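SusD homolog (Bacteroides thetaiotaomicron VPI-5482, PDB 3IV0) probably binds glycans at the outer membrane as a SusD-family lipoprotein, although its particular ligand is unknown. Local coordinates at residues A[123-136]-A[199-212]. Sequence-based numbering, arbitrary orientation.
Sequences FKAEAIFMRSLSYF and RASRGSVIALMMHI
Leu208 packs between Phe129 and Phe136 as a knob in a hole where two helices run the same way, and a buried salt bridge from Glu126 to Arg199 ties the first helix to the loop leading into the second. The short axes of 123-136 and 202-212 cross at 28°, 10.8 Å apart. Ser132 and Leu133 complete the hole around Leu208. Its CD2 presses on Phe129 CE1 at 3.6 Å, while CD1 reaches Phe136 CD2, also at 3.6 Å, and touches the CD1 methyl of Leu133. With CG anti to the backbone N (chi1 173°), the Phe129 ring is thrown across to the other helix, into the bend where the loop becomes helix 202-219. There Ala200 CB lies 3.5 Å from Phe129 CD2, and Ser204 CB makes an off-centre CH-pi contact, 4.1 Å from the ring centroid. One turn on from Leu208, Ile212 CG1 lies alongside the Phe136 ring, whose CZ meets His211 CB; the phenyl and imidazole rings approach rim to rim. At the loop end, Arg199, bent at chi2 and chi3, turns its guanidinium side-on to the carboxylate: NE to Glu126 OE1 is 2.7 Å and almost straight, in the guanidinium plane, and NH2 to OE2 is 3.0 Å. Both oxygens use syn lone pairs. Tyr30 OH also bonds Glu126 OE1 and Glu23 pairs with Arg199 NH2, tying helix 19-39 to this junction. A capping box of Ser201 and Ser204 starts the second helix, and Ser204 OG is further bonded to the carbonyl of Leu265. Such roughly parallel pairing, its gap filled by large side chains, is consistent with the TPR-like helical scaffold of the SusD family.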
loop_
_atom_site.group_PDB
_atom_site.type_symbol
_atom_site.label_atom_id
_atom_site.label_comp_id
_atom_site.label_asym_id
_atom_site.label_seq_id
_atom_site.Cartn_x
_atom_site.Cartn_y
_atom_site.Cartn_z
ATOM N N PHE A 123 8.414 -6.923 20.271
ATOM C CA PHE A 123 9.336 -6.200 19.415
ATOM C C PHE A 123 9.871 -7.132 18.337
ATOM O O PHE A 123 10.102 -6.721 17.194
ATOM C CB PHE A 123 10.461 -5.549 20.234
ATOM C CG PHE A 123 9.997 -4.491 21.231
ATOM C CD1 PHE A 123 8.718 -3.988 21.232
ATOM C CD2 PHE A 123 10.914 -3.976 22.147
ATOM C CE1 PHE A 123 8.340 -3.016 22.160
ATOM C CE2 PHE A 123 10.535 -3.007 23.078
ATOM C CZ PHE A 123 9.275 -2.534 23.089
ATOM N N LYS A 124 10.086 -8.392 18.688
ATOM C CA LYS A 124 10.503 -9.366 17.702
ATOM C C LYS A 124 9.397 -9.499 16.666
ATOM O O LYS A 124 9.683 -9.530 15.455
ATOM C CB LYS A 124 10.780 -10.726 18.335
ATOM C CG LYS A 124 12.065 -10.798 19.158
ATOM C CD LYS A 124 12.192 -12.214 19.776
ATOM C CE LYS A 124 13.404 -12.381 20.637
ATOM N NZ LYS A 124 13.252 -13.686 21.388
ATOM N N ALA A 125 8.149 -9.660 17.100
ATOM C CA ALA A 125 7.016 -9.807 16.164
ATOM C C ALA A 125 6.896 -8.598 15.250
ATOM O O ALA A 125 6.681 -8.753 14.020
ATOM C CB ALA A 125 5.738 -10.008 16.914
ATOM N N GLU A 126 7.048 -7.399 15.790
ATOM C CA GLU A 126 7.008 -6.210 14.984
ATOM C C GLU A 126 8.137 -6.127 13.983
ATOM O O GLU A 126 7.932 -5.729 12.815
ATOM C CB GLU A 126 7.032 -4.962 15.879
ATOM C CG GLU A 126 5.824 -4.760 16.719
ATOM C CD GLU A 126 5.882 -3.455 17.447
ATOM O OE1 GLU A 126 5.886 -2.410 16.785
ATOM O OE2 GLU A 126 5.959 -3.439 18.691
ATOM N N ALA A 127 9.329 -6.555 14.373
ATOM C CA ALA A 127 10.455 -6.553 13.473
ATOM C C ALA A 127 10.244 -7.568 12.347
ATOM O O ALA A 127 10.582 -7.272 11.186
ATOM C CB ALA A 127 11.768 -6.878 14.253
ATOM N N ILE A 128 9.721 -8.746 12.663
ATOM C CA ILE A 128 9.411 -9.723 11.614
ATOM C C ILE A 128 8.352 -9.161 10.677
ATOM O O ILE A 128 8.471 -9.298 9.446
ATOM C CB ILE A 128 8.933 -11.021 12.222
ATOM C CG1 ILE A 128 10.102 -11.711 12.922
ATOM C CG2 ILE A 128 8.340 -11.964 11.134
ATOM C CD1 ILE A 128 9.678 -12.749 13.979
ATOM N N PHE A 129 7.323 -8.520 11.211
ATOM C CA PHE A 129 6.325 -7.890 10.379
ATOM C C PHE A 129 6.937 -6.850 9.445
ATOM O O PHE A 129 6.672 -6.847 8.223
ATOM C CB PHE A 129 5.201 -7.262 11.206
ATOM C CG PHE A 129 4.230 -6.464 10.373
ATOM C CD1 PHE A 129 3.260 -7.113 9.609
ATOM C CD2 PHE A 129 4.331 -5.092 10.283
ATOM C CE1 PHE A 129 2.401 -6.390 8.805
ATOM C CE2 PHE A 129 3.466 -4.365 9.464
ATOM C CZ PHE A 129 2.488 -5.026 8.740
HETATM N N MSE A 130 7.766 -5.967 9.958
HETATM C CA MSE A 130 8.305 -4.905 9.181
HETATM C C MSE A 130 9.288 -5.399 8.171
HETATM O O MSE A 130 9.359 -4.839 7.066
HETATM C CB MSE A 130 8.919 -3.828 10.096
HETATM C CG MSE A 130 7.827 -3.062 10.841
HETATM SE SE MSE A 130 6.451 -2.227 9.791
HETATM C CE MSE A 130 7.507 -1.006 8.894
ATOM N N ARG A 131 10.033 -6.429 8.496
ATOM C CA ARG A 131 10.911 -7.040 7.502
ATOM C C ARG A 131 10.120 -7.615 6.351
ATOM O O ARG A 131 10.476 -7.412 5.181
ATOM C CB ARG A 131 11.795 -8.105 8.143
ATOM C CG ARG A 131 12.782 -8.738 7.169
ATOM C CD ARG A 131 13.737 -9.702 7.847
ATOM N NE ARG A 131 12.996 -10.860 8.297
ATOM C CZ ARG A 131 13.449 -11.794 9.130
ATOM N NH1 ARG A 131 14.655 -11.711 9.611
ATOM N NH2 ARG A 131 12.673 -12.813 9.477
ATOM N N SER A 132 9.064 -8.355 6.683
ATOM C CA SER A 132 8.170 -8.931 5.683
ATOM C C SER A 132 7.485 -7.874 4.848
ATOM O O SER A 132 7.364 -8.034 3.612
ATOM C CB SER A 132 7.135 -9.844 6.301
ATOM O OG SER A 132 7.791 -10.868 7.054
ATOM N N LEU A 133 7.037 -6.800 5.482
ATOM C CA LEU A 133 6.398 -5.719 4.748
ATOM C C LEU A 133 7.352 -5.064 3.767
ATOM O O LEU A 133 7.008 -4.754 2.640
ATOM C CB LEU A 133 5.830 -4.670 5.706
ATOM C CG LEU A 133 4.982 -3.588 5.072
ATOM C CD1 LEU A 133 3.676 -4.132 4.475
ATOM C CD2 LEU A 133 4.630 -2.553 6.139
ATOM N N SER A 134 8.602 -4.880 4.199
ATOM C CA SER A 134 9.629 -4.278 3.345
ATOM C C SER A 134 9.922 -5.194 2.171
ATOM O O SER A 134 9.987 -4.707 1.026
ATOM C CB SER A 134 10.899 -3.997 4.149
ATOM O OG SER A 134 10.653 -3.034 5.171
ATOM N N TYR A 135 10.139 -6.493 2.428
ATOM C CA TYR A 135 10.361 -7.427 1.336
ATOM C C TYR A 135 9.171 -7.429 0.384
ATOM O O TYR A 135 9.338 -7.439 -0.846
ATOM C CB TYR A 135 10.615 -8.865 1.842
ATOM C CG TYR A 135 12.090 -9.111 2.127
ATOM C CD1 TYR A 135 13.016 -9.007 1.121
ATOM C CD2 TYR A 135 12.526 -9.453 3.383
ATOM C CE1 TYR A 135 14.363 -9.219 1.356
ATOM C CE2 TYR A 135 13.877 -9.662 3.632
ATOM C CZ TYR A 135 14.774 -9.518 2.619
ATOM O OH TYR A 135 16.148 -9.722 2.826
ATOM N N PHE A 136 7.954 -7.444 0.909
ATOM C CA PHE A 136 6.772 -7.400 0.052
ATOM C C PHE A 136 6.762 -6.163 -0.803
ATOM O O PHE A 136 6.517 -6.262 -2.012
ATOM C CB PHE A 136 5.511 -7.484 0.870
ATOM C CG PHE A 136 4.243 -7.399 0.059
ATOM C CD1 PHE A 136 3.955 -8.353 -0.899
ATOM C CD2 PHE A 136 3.321 -6.412 0.304
ATOM C CE1 PHE A 136 2.757 -8.307 -1.611
ATOM C CE2 PHE A 136 2.113 -6.351 -0.439
ATOM C CZ PHE A 136 1.865 -7.316 -1.395
ATOM N N ARG A 199 1.774 1.014 14.888
ATOM C CA ARG A 199 2.581 -0.106 15.330
ATOM C C ARG A 199 1.844 -1.365 14.908
ATOM O O ARG A 199 0.616 -1.437 14.985
ATOM C CB ARG A 199 2.745 -0.056 16.866
ATOM C CG ARG A 199 3.544 1.157 17.353
ATOM C CD ARG A 199 5.044 1.048 17.106
ATOM N NE ARG A 199 5.694 0.039 17.931
ATOM C CZ ARG A 199 6.131 0.238 19.173
ATOM N NH1 ARG A 199 6.054 1.419 19.755
ATOM N NH2 ARG A 199 6.659 -0.793 19.810
ATOM N N ALA A 200 2.578 -2.344 14.409
ATOM C CA ALA A 200 1.948 -3.548 13.908
ATOM C C ALA A 200 1.029 -4.205 14.937
ATOM O O ALA A 200 1.426 -4.414 16.090
ATOM C CB ALA A 200 3.035 -4.571 13.466
ATOM N N SER A 201 -0.178 -4.568 14.507
ATOM C CA SER A 201 -1.141 -5.319 15.287
ATOM C C SER A 201 -1.385 -6.663 14.603
ATOM O O SER A 201 -0.863 -6.938 13.511
ATOM C CB SER A 201 -2.461 -4.572 15.359
ATOM O OG SER A 201 -3.128 -4.606 14.081
ATOM N N ARG A 202 -2.227 -7.486 15.215
ATOM C CA ARG A 202 -2.628 -8.749 14.601
ATOM C C ARG A 202 -3.259 -8.490 13.230
ATOM O O ARG A 202 -3.052 -9.226 12.275
ATOM C CB ARG A 202 -3.580 -9.517 15.534
ATOM C CG ARG A 202 -3.865 -10.970 15.104
ATOM C CD ARG A 202 -4.771 -11.664 16.144
ATOM N NE ARG A 202 -5.016 -13.091 15.857
ATOM C CZ ARG A 202 -4.171 -14.064 16.155
ATOM N NH1 ARG A 202 -2.994 -13.802 16.673
ATOM N NH2 ARG A 202 -4.488 -15.319 15.875
ATOM N N GLY A 203 -4.092 -7.464 13.150
ATOM C CA GLY A 203 -4.706 -7.058 11.880
ATOM C C GLY A 203 -3.729 -6.639 10.808
ATOM O O GLY A 203 -3.902 -6.965 9.627
ATOM N N SER A 204 -2.639 -5.982 11.187
ATOM C CA SER A 204 -1.586 -5.635 10.249
ATOM C C SER A 204 -1.021 -6.919 9.591
ATOM O O SER A 204 -0.827 -7.002 8.356
ATOM C CB SER A 204 -0.446 -4.936 10.962
ATOM O OG SER A 204 -0.870 -3.858 11.763
ATOM N N VAL A 205 -0.719 -7.896 10.446
ATOM C CA VAL A 205 -0.185 -9.169 10.004
ATOM C C VAL A 205 -1.147 -9.874 9.062
ATOM O O VAL A 205 -0.732 -10.344 8.002
ATOM C CB VAL A 205 0.174 -10.092 11.190
ATOM C CG1 VAL A 205 0.606 -11.475 10.699
ATOM C CG2 VAL A 205 1.302 -9.447 12.073
ATOM N N ILE A 206 -2.427 -9.928 9.429
ATOM C CA ILE A 206 -3.400 -10.597 8.580
ATOM C C ILE A 206 -3.486 -9.922 7.211
ATOM O O ILE A 206 -3.479 -10.615 6.181
ATOM C CB ILE A 206 -4.778 -10.630 9.271
ATOM C CG1 ILE A 206 -4.745 -11.556 10.499
ATOM C CG2 ILE A 206 -5.858 -11.102 8.279
ATOM C CD1 ILE A 206 -5.920 -11.347 11.443
ATOM N N ALA A 207 -3.581 -8.607 7.159
ATOM C CA ALA A 207 -3.710 -7.911 5.886
ATOM C C ALA A 207 -2.514 -8.172 4.995
ATOM O O ALA A 207 -2.639 -8.448 3.795
ATOM C CB ALA A 207 -3.903 -6.430 6.092
ATOM N N LEU A 208 -1.309 -8.097 5.549
ATOM C CA LEU A 208 -0.106 -8.345 4.782
ATOM C C LEU A 208 -0.093 -9.772 4.221
ATOM O O LEU A 208 0.218 -10.009 3.065
ATOM C CB LEU A 208 1.140 -8.084 5.626
ATOM C CG LEU A 208 2.470 -8.406 4.944
ATOM C CD1 LEU A 208 2.624 -7.727 3.575
ATOM C CD2 LEU A 208 3.657 -8.106 5.854
HETATM N N MSE A 209 -0.483 -10.734 5.035
HETATM C CA MSE A 209 -0.519 -12.113 4.574
HETATM C C MSE A 209 -1.514 -12.325 3.468
HETATM O O MSE A 209 -1.259 -13.092 2.538
HETATM C CB MSE A 209 -0.794 -13.048 5.737
HETATM C CG MSE A 209 0.359 -13.176 6.775
HETATM SE SE MSE A 209 -0.016 -14.388 8.209
HETATM C CE MSE A 209 0.143 -16.132 7.255
HETATM N N MSE A 210 -2.645 -11.615 3.530
HETATM C CA MSE A 210 -3.614 -11.717 2.453
HETATM C C MSE A 210 -3.055 -11.180 1.153
HETATM O O MSE A 210 -3.188 -11.807 0.108
HETATM C CB MSE A 210 -4.922 -11.014 2.792
HETATM C CG MSE A 210 -5.580 -11.561 4.013
HETATM SE SE MSE A 210 -7.114 -10.545 4.696
HETATM C CE MSE A 210 -8.304 -11.024 3.464
ATOM N N HIS A 211 -2.351 -10.049 1.228
ATOM C CA HIS A 211 -1.724 -9.480 0.048
ATOM C C HIS A 211 -0.654 -10.398 -0.522
ATOM O O HIS A 211 -0.581 -10.601 -1.731
ATOM C CB HIS A 211 -1.106 -8.141 0.408
ATOM C CG HIS A 211 -2.013 -7.007 0.180
ATOM N ND1 HIS A 211 -2.973 -6.582 1.083
ATOM C CD2 HIS A 211 -2.102 -6.203 -0.894
ATOM C CE1 HIS A 211 -3.621 -5.552 0.548
ATOM N NE2 HIS A 211 -3.104 -5.308 -0.642
ATOM N N ILE A 212 0.161 -10.997 0.329
ATOM C CA ILE A 212 1.239 -11.860 -0.151
ATOM C C ILE A 212 0.646 -13.078 -0.855
ATOM O O ILE A 212 1.074 -13.433 -1.971
ATOM C CB ILE A 212 2.184 -12.265 0.991
ATOM C CG1 ILE A 212 2.996 -11.089 1.499
ATOM C CG2 ILE A 212 3.136 -13.391 0.528
ATOM C CD1 ILE A 212 3.724 -11.382 2.807
#